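Local coordinates for esterase (Xanthomonas oryzae pv. oryzae, PDB 3H2G), which acts as an esterase that degrades rice cell walls and serves as a virulence factor of this bacterial rice pathogen, at residues 16-21 with 38-43; 110-115 with 380-385; 259-264 with 282-287; 88-93 with 267-272. All blocks are in the same frame, centred on the assembly; numbering follows the deposited sequence.

Interaction 1 (16-21 with 38-43); sequences YTRDAI and EQAKCN
Tyr-16 and Asn-43 meet first through the backbone: Tyr-16 O lies 3.3 Å from Asn-43 CA, at the point where strand 7-16 ends and strand 43-54 starts. Next comes Thr-17, the N-cap of helix 18-26. Its chi1 of 68° sets OG1 between the backbone N and the carbonyl carbon, where it accepts from Ala-20 N (3.0 Å). Asn-43 serves the same helix end from the other segment, its OD1 accepting from Arg-18 N at 2.8 Å with an N-H···O angle of 143°; the amide proton meets a lone pair in the plane of the carboxamide. Further out along Arg-18, CG and CD run close by the Ala-40 carbonyl, CG approaching Ala-40 O to 3.2 Å. The chain then bends at chi3 (85°). Its NH1 joins Asn-43 OD1 through water 1 by two weak bonds, while Asp-19 OD1 lies over one guanidinium face, an ion pair without a directed N-H. Ile-21, whose N bonds back to Thr-17 O, rests CG2 against Ala-40 CB (3.6 Å). Its CD1 approaches Cys-42 O (3.8 Å), a buried carbonyl that finds no polar partner in the model. Cys-42 itself is disulfide-bonded to Cys-75. Together these contacts form a capped helix start packed against the returning chain, at the antiparallel edge of an alpha/beta-hydrolase-like sheet.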
loop_
_atom_site.group_PDB
_atom_site.type_symbol
_atom_site.label_atom_id
_atom_site.label_comp_id
_atom_site.label_asym_id
_atom_site.label_seq_id
_atom_site.Cartn_x
_atom_site.Cartn_y
_atom_site.Cartn_z
ATOM N N TYR A 16 -17.940 -12.727 10.106
ATOM C CA TYR A 16 -17.306 -14.022 10.329
ATOM C C TYR A 16 -17.202 -14.257 11.825
ATOM O O TYR A 16 -16.848 -13.351 12.575
ATOM C CB TYR A 16 -15.914 -14.045 9.699
ATOM C CG TYR A 16 -15.938 -13.622 8.257
ATOM C CD1 TYR A 16 -15.358 -12.419 7.854
ATOM C CD2 TYR A 16 -16.598 -14.392 7.300
ATOM C CE1 TYR A 16 -15.439 -11.992 6.534
ATOM C CE2 TYR A 16 -16.687 -13.973 5.978
ATOM C CZ TYR A 16 -16.106 -12.773 5.602
ATOM O OH TYR A 16 -16.213 -12.348 4.298
ATOM N N THR A 17 -17.511 -15.475 12.255
ATOM C CA THR A 17 -17.460 -15.810 13.672
ATOM C C THR A 17 -16.032 -16.001 14.162
ATOM O O THR A 17 -15.122 -16.285 13.383
ATOM C CB THR A 17 -18.228 -17.109 13.973
ATOM O OG1 THR A 17 -17.536 -18.214 13.381
ATOM C CG2 THR A 17 -19.643 -17.038 13.413
ATOM N N ARG A 18 -15.848 -15.845 15.467
ATOM C CA ARG A 18 -14.542 -16.021 16.075
ATOM C C ARG A 18 -14.033 -17.436 15.798
ATOM O O ARG A 18 -12.867 -17.623 15.460
ATOM C CB ARG A 18 -14.632 -15.797 17.586
ATOM C CG ARG A 18 -13.294 -15.857 18.299
ATOM C CD ARG A 18 -13.442 -15.728 19.813
ATOM N NE ARG A 18 -13.737 -17.005 20.460
ATOM C CZ ARG A 18 -14.925 -17.602 20.453
ATOM N NH1 ARG A 18 -15.955 -17.044 19.834
ATOM N NH2 ARG A 18 -15.080 -18.767 21.069
ATOM N N ASP A 19 -14.913 -18.428 15.929
ATOM C CA ASP A 19 -14.519 -19.819 15.697
ATOM C C ASP A 19 -14.138 -20.102 14.247
ATOM O O ASP A 19 -13.193 -20.847 13.984
ATOM C CB ASP A 19 -15.632 -20.784 16.124
ATOM C CG ASP A 19 -15.847 -20.803 17.628
ATOM O OD1 ASP A 19 -14.890 -20.509 18.375
ATOM O OD2 ASP A 19 -16.974 -21.128 18.060
ATOM N N ALA A 20 -14.879 -19.521 13.309
ATOM C CA ALA A 20 -14.589 -19.716 11.892
ATOM C C ALA A 20 -13.195 -19.167 11.596
ATOM O O ALA A 20 -12.422 -19.767 10.849
ATOM C CB ALA A 20 -15.631 -18.998 11.038
ATOM N N ILE A 21 -12.876 -18.023 12.191
ATOM C CA ILE A 21 -11.570 -17.407 11.991
ATOM C C ILE A 21 -10.475 -18.268 12.627
ATOM O O ILE A 21 -9.423 -18.479 12.028
ATOM C CB ILE A 21 -11.545 -15.972 12.576
ATOM C CG1 ILE A 21 -12.530 -15.091 11.794
ATOM C CG2 ILE A 21 -10.133 -15.390 12.498
ATOM C CD1 ILE A 21 -12.703 -13.685 12.342
ATOM N N GLU A 38 -2.603 -19.851 16.829
ATOM C CA GLU A 38 -3.293 -18.611 17.166
ATOM C C GLU A 38 -4.807 -18.762 17.149
ATOM O O GLU A 38 -5.369 -19.377 16.244
ATOM C CB GLU A 38 -2.894 -17.511 16.180
ATOM C CG GLU A 38 -2.326 -16.266 16.829
ATOM C CD GLU A 38 -1.861 -15.250 15.808
ATOM O OE1 GLU A 38 -2.719 -14.658 15.121
ATOM O OE2 GLU A 38 -0.633 -15.054 15.686
ATOM N N GLN A 39 -5.465 -18.197 18.153
ATOM C CA GLN A 39 -6.919 -18.259 18.233
ATOM C C GLN A 39 -7.501 -16.855 18.154
ATOM O O GLN A 39 -6.984 -15.922 18.769
ATOM C CB GLN A 39 -7.356 -18.924 19.539
ATOM C CG GLN A 39 -6.983 -20.395 19.643
ATOM C CD GLN A 39 -7.486 -21.030 20.925
ATOM O OE1 GLN A 39 -8.681 -21.006 21.215
ATOM N NE2 GLN A 39 -6.572 -21.601 21.700
ATOM N N ALA A 40 -8.573 -16.705 17.384
ATOM C CA ALA A 40 -9.219 -15.408 17.241
ATOM C C ALA A 40 -9.921 -15.067 18.543
ATOM O O ALA A 40 -10.305 -15.959 19.302
ATOM C CB ALA A 40 -10.234 -15.446 16.098
ATOM N N LYS A 41 -10.078 -13.779 18.819
ATOM C CA LYS A 41 -10.772 -13.378 20.034
ATOM C C LYS A 41 -12.040 -12.612 19.690
ATOM O O LYS A 41 -12.899 -12.417 20.546
ATOM C CB LYS A 41 -9.877 -12.507 20.921
ATOM C CG LYS A 41 -9.565 -11.136 20.357
ATOM C CD LYS A 41 -9.353 -10.116 21.474
ATOM C CE LYS A 41 -8.269 -10.553 22.446
ATOM N NZ LYS A 41 -8.090 -9.564 23.547
ATOM N N CYS A 42 -12.164 -12.209 18.428
ATOM C CA CYS A 42 -13.312 -11.419 17.981
ATOM C C CYS A 42 -14.022 -11.935 16.738
ATOM O O CYS A 42 -13.414 -12.587 15.883
ATOM C CB CYS A 42 -12.856 -9.988 17.665
ATOM S SG CYS A 42 -11.858 -9.197 18.961
ATOM N N ASN A 43 -15.316 -11.633 16.645
ATOM C CA ASN A 43 -16.084 -11.964 15.450
ATOM C C ASN A 43 -15.700 -10.743 14.608
ATOM O O ASN A 43 -15.288 -9.722 15.164
ATOM C CB ASN A 43 -17.601 -11.928 15.702
ATOM C CG ASN A 43 -18.065 -12.948 16.728
ATOM O OD1 ASN A 43 -17.673 -14.115 16.693
ATOM N ND2 ASN A 43 -18.931 -12.511 17.639
HETATM O O HOH W 1 -17.207 -14.212 19.506
#

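Interaction 2 (110-115 with 380-385); sequences VTRLAS and TKESCI
Arg-112 and Glu-382 form a salt bridge between two helices through a single carboxylate oxygen. Arg-112 NE donates to Glu-382 OE2 over 3.1 Å in a nearly straight bond, with an N-H···O angle of 167°; NH2 adds a weak second bond to the same oxygen (3.4 Å). OE2 sits in the guanidinium plane at its edge; the donor approaches from above the carboxylate plane, and the two flat groups stand 83° apart. A third donor reaches OE2 from water 2 (2.8 Å), which also bonds Thr-111 OG1 at 2.7 Å and thereby links both segments through solvent. The remaining guanidinium nitrogen, NH1, pairs with Glu-38, so the arginine is shared by two acidic side chains, a setting likely to favour its charged form. The backbone O of Arg-112 accepts from Arg-389. Within 110-115, the wider pi-type turn brings Ser-115 N to Val-110 O, and Ser-115 OG donates to Thr-111 O over 2.6 Å from above the carbonyl plane. Beside the charged pair the contact is apolar. Ile-385 CG2, the branch anti to its backbone N, lies against Arg-112 CB at 3.8 Å and Leu-113 CG at 3.9 Å. The helices, 108-114 and 376-396, run in roughly the same direction, their local axes 32° apart and 10.6 Å at closest approach. Helix 18-26 packs against the first through Leu-25, while Ile-385 also touches Ile-205 of strand 198-205.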
loop_
_atom_site.group_PDB
_atom_site.type_symbol
_atom_site.label_atom_id
_atom_site.label_comp_id
_atom_site.label_asym_id
_atom_site.label_seq_id
_atom_site.Cartn_x
_atom_site.Cartn_y
_atom_site.Cartn_z
ATOM N N VAL A 110 -8.398 -9.747 8.299
ATOM C CA VAL A 110 -9.473 -10.306 9.111
ATOM C C VAL A 110 -8.935 -11.258 10.179
ATOM O O VAL A 110 -9.211 -11.097 11.366
ATOM C CB VAL A 110 -10.486 -11.097 8.246
ATOM C CG1 VAL A 110 -11.456 -11.864 9.143
ATOM C CG2 VAL A 110 -11.249 -10.150 7.334
ATOM N N THR A 111 -8.159 -12.242 9.743
ATOM C CA THR A 111 -7.628 -13.266 10.636
ATOM C C THR A 111 -6.556 -12.873 11.640
ATOM O O THR A 111 -6.472 -13.471 12.711
ATOM C CB THR A 111 -7.093 -14.471 9.824
ATOM O OG1 THR A 111 -5.930 -14.080 9.080
ATOM C CG2 THR A 111 -8.151 -14.965 8.857
ATOM N N ARG A 112 -5.739 -11.876 11.314
ATOM C CA ARG A 112 -4.664 -11.481 12.219
ATOM C C ARG A 112 -4.873 -10.178 12.980
ATOM O O ARG A 112 -4.339 -10.007 14.071
ATOM C CB ARG A 112 -3.352 -11.364 11.442
ATOM C CG ARG A 112 -2.967 -12.601 10.662
ATOM C CD ARG A 112 -2.638 -13.763 11.578
ATOM N NE ARG A 112 -2.153 -14.905 10.810
ATOM C CZ ARG A 112 -1.598 -15.988 11.343
ATOM N NH1 ARG A 112 -1.456 -16.085 12.659
ATOM N NH2 ARG A 112 -1.173 -16.967 10.555
ATOM N N LEU A 113 -5.637 -9.258 12.402
ATOM C CA LEU A 113 -5.843 -7.959 13.031
ATOM C C LEU A 113 -7.245 -7.704 13.585
ATOM O O LEU A 113 -7.410 -7.507 14.791
ATOM C CB LEU A 113 -5.453 -6.861 12.037
ATOM C CG LEU A 113 -3.968 -6.879 11.639
ATOM C CD1 LEU A 113 -3.721 -5.901 10.506
ATOM C CD2 LEU A 113 -3.103 -6.530 12.850
ATOM N N ALA A 114 -8.250 -7.701 12.716
ATOM C CA ALA A 114 -9.619 -7.457 13.166
ATOM C C ALA A 114 -10.061 -8.502 14.188
ATOM O O ALA A 114 -10.800 -8.194 15.125
ATOM C CB ALA A 114 -10.576 -7.458 11.973
ATOM N N SER A 115 -9.605 -9.737 14.002
ATOM C CA SER A 115 -9.971 -10.829 14.899
ATOM C C SER A 115 -9.355 -10.658 16.279
ATOM O O SER A 115 -9.721 -11.365 17.220
ATOM C CB SER A 115 -9.513 -12.163 14.319
ATOM O OG SER A 115 -8.099 -12.261 14.359
ATOM N N THR A 380 5.935 -11.641 2.657
ATOM C CA THR A 380 6.034 -10.670 3.746
ATOM C C THR A 380 4.709 -10.087 4.205
ATOM O O THR A 380 4.619 -9.561 5.311
ATOM C CB THR A 380 6.965 -9.485 3.387
ATOM O OG1 THR A 380 6.368 -8.694 2.350
ATOM C CG2 THR A 380 8.320 -9.994 2.920
ATOM N N LYS A 381 3.678 -10.171 3.369
ATOM C CA LYS A 381 2.389 -9.609 3.749
ATOM C C LYS A 381 1.873 -10.172 5.070
ATOM O O LYS A 381 1.707 -9.428 6.035
ATOM C CB LYS A 381 1.347 -9.833 2.652
ATOM C CG LYS A 381 0.032 -9.116 2.939
ATOM C CD LYS A 381 -1.023 -9.465 1.904
ATOM C CE LYS A 381 -2.341 -8.789 2.217
ATOM N NZ LYS A 381 -3.411 -9.226 1.277
ATOM N N GLU A 382 1.624 -11.477 5.131
ATOM C CA GLU A 382 1.123 -12.041 6.379
ATOM C C GLU A 382 2.197 -12.190 7.447
ATOM O O GLU A 382 1.936 -11.937 8.620
ATOM C CB GLU A 382 0.435 -13.390 6.150
ATOM C CG GLU A 382 -0.143 -13.962 7.446
ATOM C CD GLU A 382 -1.026 -15.172 7.230
ATOM O OE1 GLU A 382 -0.590 -16.111 6.532
ATOM O OE2 GLU A 382 -2.155 -15.188 7.772
ATOM N N SER A 383 3.404 -12.594 7.053
ATOM C CA SER A 383 4.491 -12.763 8.016
ATOM C C SER A 383 4.762 -11.470 8.778
ATOM O O SER A 383 4.906 -11.472 10.003
ATOM C CB SER A 383 5.772 -13.211 7.308
ATOM O OG SER A 383 5.634 -14.526 6.798
ATOM N N CYS A 384 4.842 -10.367 8.045
ATOM C CA CYS A 384 5.091 -9.071 8.660
ATOM C C CYS A 384 3.897 -8.553 9.449
ATOM O O CYS A 384 4.069 -7.914 10.485
ATOM C CB CYS A 384 5.487 -8.049 7.600
ATOM S SG CYS A 384 7.262 -8.038 7.204
ATOM N N ILE A 385 2.685 -8.807 8.961
ATOM C CA ILE A 385 1.505 -8.359 9.695
ATOM C C ILE A 385 1.574 -8.975 11.093
ATOM O O ILE A 385 1.355 -8.294 12.096
ATOM C CB ILE A 385 0.192 -8.801 8.999
ATOM C CG1 ILE A 385 -0.091 -7.889 7.801
ATOM C CG2 ILE A 385 -0.973 -8.755 9.984
ATOM C CD1 ILE A 385 -1.284 -8.315 6.967
HETATM O O HOH W 2 -4.861 -15.761 7.192
#

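Interaction 3 (259-264 with 282-287)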
loop_
_atom_site.group_PDB
_atom_site.type_symbol
_atom_site.label_atom_id
_atom_site.label_comp_id
_atom_site.label_asym_id
_atom_site.label_seq_id
_atom_site.Cartn_x
_atom_site.Cartn_y
_atom_site.Cartn_z
ATOM N N ASP A 259 6.997 -0.000 -30.014
ATOM C CA ASP A 259 5.744 -0.589 -30.465
ATOM C C ASP A 259 5.900 -2.094 -30.278
ATOM O O ASP A 259 7.022 -2.604 -30.251
ATOM C CB ASP A 259 5.468 -0.256 -31.938
ATOM C CG ASP A 259 6.681 -0.450 -32.828
ATOM O OD1 ASP A 259 7.682 -1.050 -32.377
ATOM O OD2 ASP A 259 6.628 0.001 -33.994
ATOM N N PRO A 260 4.786 -2.826 -30.124
ATOM C CA PRO A 260 3.393 -2.372 -30.109
ATOM C C PRO A 260 2.948 -1.969 -28.702
ATOM O O PRO A 260 1.785 -1.648 -28.471
ATOM C CB PRO A 260 2.644 -3.604 -30.598
ATOM C CG PRO A 260 3.380 -4.694 -29.899
ATOM C CD PRO A 260 4.845 -4.300 -30.083
ATOM N N TRP A 261 3.895 -1.982 -27.771
ATOM C CA TRP A 261 3.621 -1.670 -26.374
ATOM C C TRP A 261 3.111 -0.258 -26.101
ATOM O O TRP A 261 2.221 -0.066 -25.272
ATOM C CB TRP A 261 4.882 -1.948 -25.559
ATOM C CG TRP A 261 5.517 -3.239 -25.970
ATOM C CD1 TRP A 261 6.764 -3.412 -26.499
ATOM C CD2 TRP A 261 4.905 -4.533 -25.953
ATOM N NE1 TRP A 261 6.965 -4.734 -26.818
ATOM C CE2 TRP A 261 5.838 -5.444 -26.491
ATOM C CE3 TRP A 261 3.654 -5.010 -25.536
ATOM C CZ2 TRP A 261 5.561 -6.809 -26.626
ATOM C CZ3 TRP A 261 3.378 -6.369 -25.671
ATOM C CH2 TRP A 261 4.329 -7.250 -26.211
ATOM N N ALA A 262 3.661 0.724 -26.805
ATOM C CA ALA A 262 3.259 2.114 -26.612
ATOM C C ALA A 262 1.752 2.344 -26.729
ATOM O O ALA A 262 1.167 3.092 -25.942
ATOM C CB ALA A 262 4.006 3.013 -27.606
ATOM N N ALA A 263 1.121 1.700 -27.704
ATOM C CA ALA A 263 -0.312 1.870 -27.920
ATOM C C ALA A 263 -1.204 1.072 -26.973
ATOM O O ALA A 263 -2.396 1.354 -26.861
ATOM C CB ALA A 263 -0.658 1.521 -29.370
ATOM N N LYS A 264 -0.645 0.090 -26.278
ATOM C CA LYS A 264 -1.466 -0.725 -25.390
ATOM C C LYS A 264 -1.209 -0.585 -23.895
ATOM O O LYS A 264 -1.976 -1.110 -23.087
ATOM C CB LYS A 264 -1.321 -2.201 -25.762
ATOM C CG LYS A 264 0.058 -2.770 -25.491
ATOM C CD LYS A 264 0.089 -4.284 -25.691
ATOM C CE LYS A 264 -0.803 -5.001 -24.686
ATOM N NZ LYS A 264 -0.789 -6.485 -24.877
ATOM N N ASP A 282 1.225 -13.338 -20.064
ATOM C CA ASP A 282 2.180 -12.559 -20.847
ATOM C C ASP A 282 1.577 -11.372 -21.595
ATOM O O ASP A 282 1.856 -11.184 -22.779
ATOM C CB ASP A 282 2.882 -13.464 -21.869
ATOM C CG ASP A 282 3.398 -14.748 -21.260
ATOM O OD1 ASP A 282 4.060 -14.688 -20.204
ATOM O OD2 ASP A 282 3.147 -15.822 -21.847
ATOM N N THR A 283 0.760 -10.570 -20.924
ATOM C CA THR A 283 0.166 -9.418 -21.592
ATOM C C THR A 283 1.277 -8.487 -22.070
ATOM O O THR A 283 1.185 -7.890 -23.143
ATOM C CB THR A 283 -0.785 -8.657 -20.659
ATOM O OG1 THR A 283 -0.058 -8.166 -19.526
ATOM C CG2 THR A 283 -1.887 -9.580 -20.182
ATOM N N LEU A 284 2.324 -8.372 -21.261
ATOM C CA LEU A 284 3.484 -7.554 -21.596
ATOM C C LEU A 284 4.687 -8.493 -21.598
ATOM O O LEU A 284 4.635 -9.577 -21.017
ATOM C CB LEU A 284 3.689 -6.444 -20.560
ATOM C CG LEU A 284 2.577 -5.399 -20.436
ATOM C CD1 LEU A 284 2.993 -4.331 -19.428
ATOM C CD2 LEU A 284 2.303 -4.770 -21.796
ATOM N N PRO A 285 5.783 -8.098 -22.259
ATOM C CA PRO A 285 6.949 -8.986 -22.276
ATOM C C PRO A 285 7.546 -9.242 -20.895
ATOM O O PRO A 285 7.324 -8.474 -19.957
ATOM C CB PRO A 285 7.918 -8.266 -23.215
ATOM C CG PRO A 285 7.539 -6.824 -23.061
ATOM C CD PRO A 285 6.036 -6.870 -23.031
ATOM N N SER A 286 8.288 -10.338 -20.773
ATOM C CA SER A 286 8.929 -10.678 -19.514
ATOM C C SER A 286 10.161 -9.787 -19.324
ATOM O O SER A 286 10.658 -9.187 -20.280
ATOM C CB SER A 286 9.310 -12.162 -19.501
ATOM O OG SER A 286 9.932 -12.543 -20.714
ATOM N N ILE A 287 10.642 -9.704 -18.088
ATOM C CA ILE A 287 11.780 -8.857 -17.741
ATOM C C ILE A 287 13.046 -9.061 -18.581
ATOM O O ILE A 287 13.815 -8.123 -18.786
ATOM C CB ILE A 287 12.133 -9.026 -16.244
ATOM C CG1 ILE A 287 13.033 -7.881 -15.785
ATOM C CG2 ILE A 287 12.783 -10.380 -16.010
ATOM C CD1 ILE A 287 12.350 -6.520 -15.825
#
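Trp-261 and Pro-285 form a CH-pi contact in the helical region inserted between strands 198-205 and 328-332, the place where many alpha/beta hydrolases carry a cap. Pro-285 CD stands over the six-membered ring, 3.5 Å from its centroid and only 7° off the normal, with the two side chains reaching toward each other tip to tip. On the opposite face of the indole lies CD of Pro-260, a proline preceded by a cis peptide bond, and the ring is thus held between two prolines. Tyr-293, of helix 290-293, also meets the indole, with the ring planes inclined at about 45°, and touches Pro-285.

Apolar packing is extended by Leu-284, whose CD2 lies 4.0 Å from Trp-261 CE3 as the side chains slide past each other in opposite directions. The buried leucine also touches helix 231-246.

The polar part is a single charged donor. Lys-264 places CG between its backbone N and carbonyl carbon (chi1 67°), and its chain bends at chi3. Its NZ donates to Thr-283 O over 3.0 Å, arriving tilted 23° from the carbonyl plane, while Trp-261 CZ3 lies 3.7 Å from that same oxygen.

Interaction 4 (88-93 with 267-272)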
loop_
_atom_site.group_PDB
_atom_site.type_symbol
_atom_site.label_atom_id
_atom_site.label_comp_id
_atom_site.label_asym_id
_atom_site.label_seq_id
_atom_site.Cartn_x
_atom_site.Cartn_y
_atom_site.Cartn_z
ATOM N N THR A 88 -0.181 -2.970 -4.808
ATOM C CA THR A 88 -0.463 -2.588 -6.190
ATOM C C THR A 88 -1.701 -3.275 -6.748
ATOM O O THR A 88 -1.840 -4.499 -6.668
ATOM C CB THR A 88 0.730 -2.912 -7.116
ATOM O OG1 THR A 88 1.925 -2.353 -6.559
ATOM C CG2 THR A 88 0.506 -2.308 -8.504
ATOM N N GLU A 89 -2.599 -2.476 -7.314
ATOM C CA GLU A 89 -3.833 -2.986 -7.899
ATOM C C GLU A 89 -4.019 -2.399 -9.294
ATOM O O GLU A 89 -4.201 -1.188 -9.443
ATOM C CB GLU A 89 -5.033 -2.609 -7.025
ATOM C CG GLU A 89 -6.362 -3.092 -7.587
ATOM C CD GLU A 89 -6.424 -4.602 -7.684
ATOM O OE1 GLU A 89 -6.538 -5.253 -6.626
ATOM O OE2 GLU A 89 -6.345 -5.138 -8.811
ATOM N N ALA A 90 -3.973 -3.260 -10.307
ATOM C CA ALA A 90 -4.131 -2.829 -11.695
ATOM C C ALA A 90 -5.560 -2.991 -12.213
ATOM O O ALA A 90 -5.895 -2.456 -13.271
ATOM C CB ALA A 90 -3.165 -3.596 -12.593
ATOM N N LEU A 91 -6.394 -3.738 -11.490
ATOM C CA LEU A 91 -7.784 -3.922 -11.915
ATOM C C LEU A 91 -8.580 -2.748 -11.360
ATOM O O LEU A 91 -8.877 -2.693 -10.168
ATOM C CB LEU A 91 -8.360 -5.243 -11.382
ATOM C CG LEU A 91 -9.753 -5.616 -11.915
ATOM C CD1 LEU A 91 -9.650 -6.009 -13.384
ATOM C CD2 LEU A 91 -10.335 -6.771 -11.110
ATOM N N ARG A 92 -8.917 -1.810 -12.239
ATOM C CA ARG A 92 -9.646 -0.604 -11.859
ATOM C C ARG A 92 -10.857 -0.792 -10.948
ATOM O O ARG A 92 -11.012 -0.068 -9.968
ATOM C CB ARG A 92 -10.082 0.156 -13.118
ATOM C CG ARG A 92 -11.095 1.268 -12.849
ATOM C CD ARG A 92 -11.424 2.065 -14.099
ATOM N NE ARG A 92 -10.403 3.066 -14.394
ATOM C CZ ARG A 92 -9.603 3.040 -15.455
ATOM N NH1 ARG A 92 -9.696 2.055 -16.343
ATOM N NH2 ARG A 92 -8.708 4.005 -15.629
ATOM N N ALA A 93 -11.704 -1.766 -11.262
ATOM C CA ALA A 93 -12.929 -1.995 -10.492
ATOM C C ALA A 93 -12.784 -2.686 -9.135
ATOM O O ALA A 93 -13.727 -2.703 -8.345
ATOM C CB ALA A 93 -13.925 -2.772 -11.353
ATOM N N PRO A 267 -4.057 1.956 -21.240
ATOM C CA PRO A 267 -5.340 1.373 -20.819
ATOM C C PRO A 267 -5.239 0.252 -19.778
ATOM O O PRO A 267 -6.243 -0.141 -19.190
ATOM C CB PRO A 267 -5.936 0.863 -22.134
ATOM C CG PRO A 267 -5.345 1.791 -23.157
ATOM C CD PRO A 267 -3.912 1.899 -22.704
ATOM N N LEU A 268 -4.033 -0.257 -19.545
ATOM C CA LEU A 268 -3.834 -1.347 -18.588
ATOM C C LEU A 268 -3.586 -0.912 -17.144
ATOM O O LEU A 268 -3.742 -1.712 -16.217
ATOM C CB LEU A 268 -2.638 -2.205 -19.013
ATOM C CG LEU A 268 -2.644 -2.937 -20.355
ATOM C CD1 LEU A 268 -1.248 -3.495 -20.618
ATOM C CD2 LEU A 268 -3.683 -4.059 -20.327
ATOM N N PHE A 269 -3.214 0.348 -16.945
ATOM C CA PHE A 269 -2.870 0.805 -15.603
ATOM C C PHE A 269 -3.599 2.033 -15.064
ATOM O O PHE A 269 -3.110 3.154 -15.197
ATOM C CB PHE A 269 -1.359 1.052 -15.556
ATOM C CG PHE A 269 -0.539 -0.162 -15.907
ATOM C CD1 PHE A 269 -0.460 -1.240 -15.029
ATOM C CD2 PHE A 269 0.143 -0.234 -17.119
ATOM C CE1 PHE A 269 0.286 -2.377 -15.350
ATOM C CE2 PHE A 269 0.893 -1.367 -17.454
ATOM C CZ PHE A 269 0.964 -2.438 -16.566
ATOM N N PRO A 270 -4.770 1.840 -14.432
ATOM C CA PRO A 270 -5.454 0.564 -14.191
ATOM C C PRO A 270 -6.374 0.226 -15.359
ATOM O O PRO A 270 -6.639 1.075 -16.207
ATOM C CB PRO A 270 -6.229 0.836 -12.906
ATOM C CG PRO A 270 -6.657 2.251 -13.096
ATOM C CD PRO A 270 -5.396 2.918 -13.642
ATOM N N GLY A 271 -6.864 -1.009 -15.399
ATOM C CA GLY A 271 -7.737 -1.402 -16.488
ATOM C C GLY A 271 -8.608 -2.609 -16.199
ATOM O O GLY A 271 -9.020 -2.839 -15.063
ATOM N N LYS A 272 -8.874 -3.389 -17.241
ATOM C CA LYS A 272 -9.722 -4.572 -17.138
ATOM C C LYS A 272 -9.001 -5.837 -16.684
ATOM O O LYS A 272 -9.616 -6.900 -16.586
ATOM C CB LYS A 272 -10.396 -4.830 -18.490
ATOM C CG LYS A 272 -11.275 -3.687 -18.975
ATOM C CD LYS A 272 -12.461 -3.481 -18.044
ATOM C CE LYS A 272 -13.338 -2.329 -18.505
ATOM N NZ LYS A 272 -14.506 -2.142 -17.601
HETATM O O HOH W 3 -8.502 1.274 -19.055
HETATM O O HOH W 4 -6.270 3.361 -17.454
HETATM O O HOH W 5 -11.648 -3.134 -13.975
#
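Leu-91 and Gly-271 form a single beta bridge between two loops, with a hydrogen bond on each side of it. Gly-271 N donates to Ala-90 O over 2.7 Å, and Arg-92 N donates to Gly-271 O at 3.0 Å. Gly-271 thus both gives and receives between residues 90 and 92, the bonding pattern of a parallel bridge. Its oxygen also accepts from water 5, which is held by Ala-93 N as well, and takes a CA-H···O contact from Leu-91. Leu-91 N is satisfied within its own loop by the anti lone pair of Glu-89 OE2 (3.0 Å).

The bridge ties the loop after strand 79-85, which in alpha/beta hydrolases commonly borders the oxyanion hole, to the helical region that follows strand 198-205. Tyr-237 of helix 231-246 touches both loops, its hydroxyl bonded to Glu-89 O and its ring meeting that of Phe-269.

Arg-92 folds back over Pro-270, a residue preceded by a cis peptide bond. The chain bends at chi3 (-80°), and Pro-270 CG lies 3.6 Å above one face of the guanidinium, toward its rim. Two waters extend this grip: water 3 lies in the guanidinium plane between NH1 and Pro-267 O, while water 4 connects NH2 to Pro-270 O. Leu-91 CD1 approaches Lys-272 O to 3.3 Å.

Interactions 1 and 2 lie on the hydrolase body, 3 and 4 in and against the helical region after strand 198-205. Interaction 2 is a buried helix pair held by charge over an apolar base; interaction 1, partly buried at the sheet edge, relies on capping and backbone carbonyls. They adjoin through the Glu-38–Arg-112 salt bridge and Lys-41 N near Ser-115 O. Interaction 3 is a surface contact dominated by ring packing, whereas the partly buried interaction 4 uses backbone bonds and water; Leu-284 packs on Leu-268 and Phe-269 between them. The two pairs remain distinct, interactions 1 and 3 having centres about 44 Å apart.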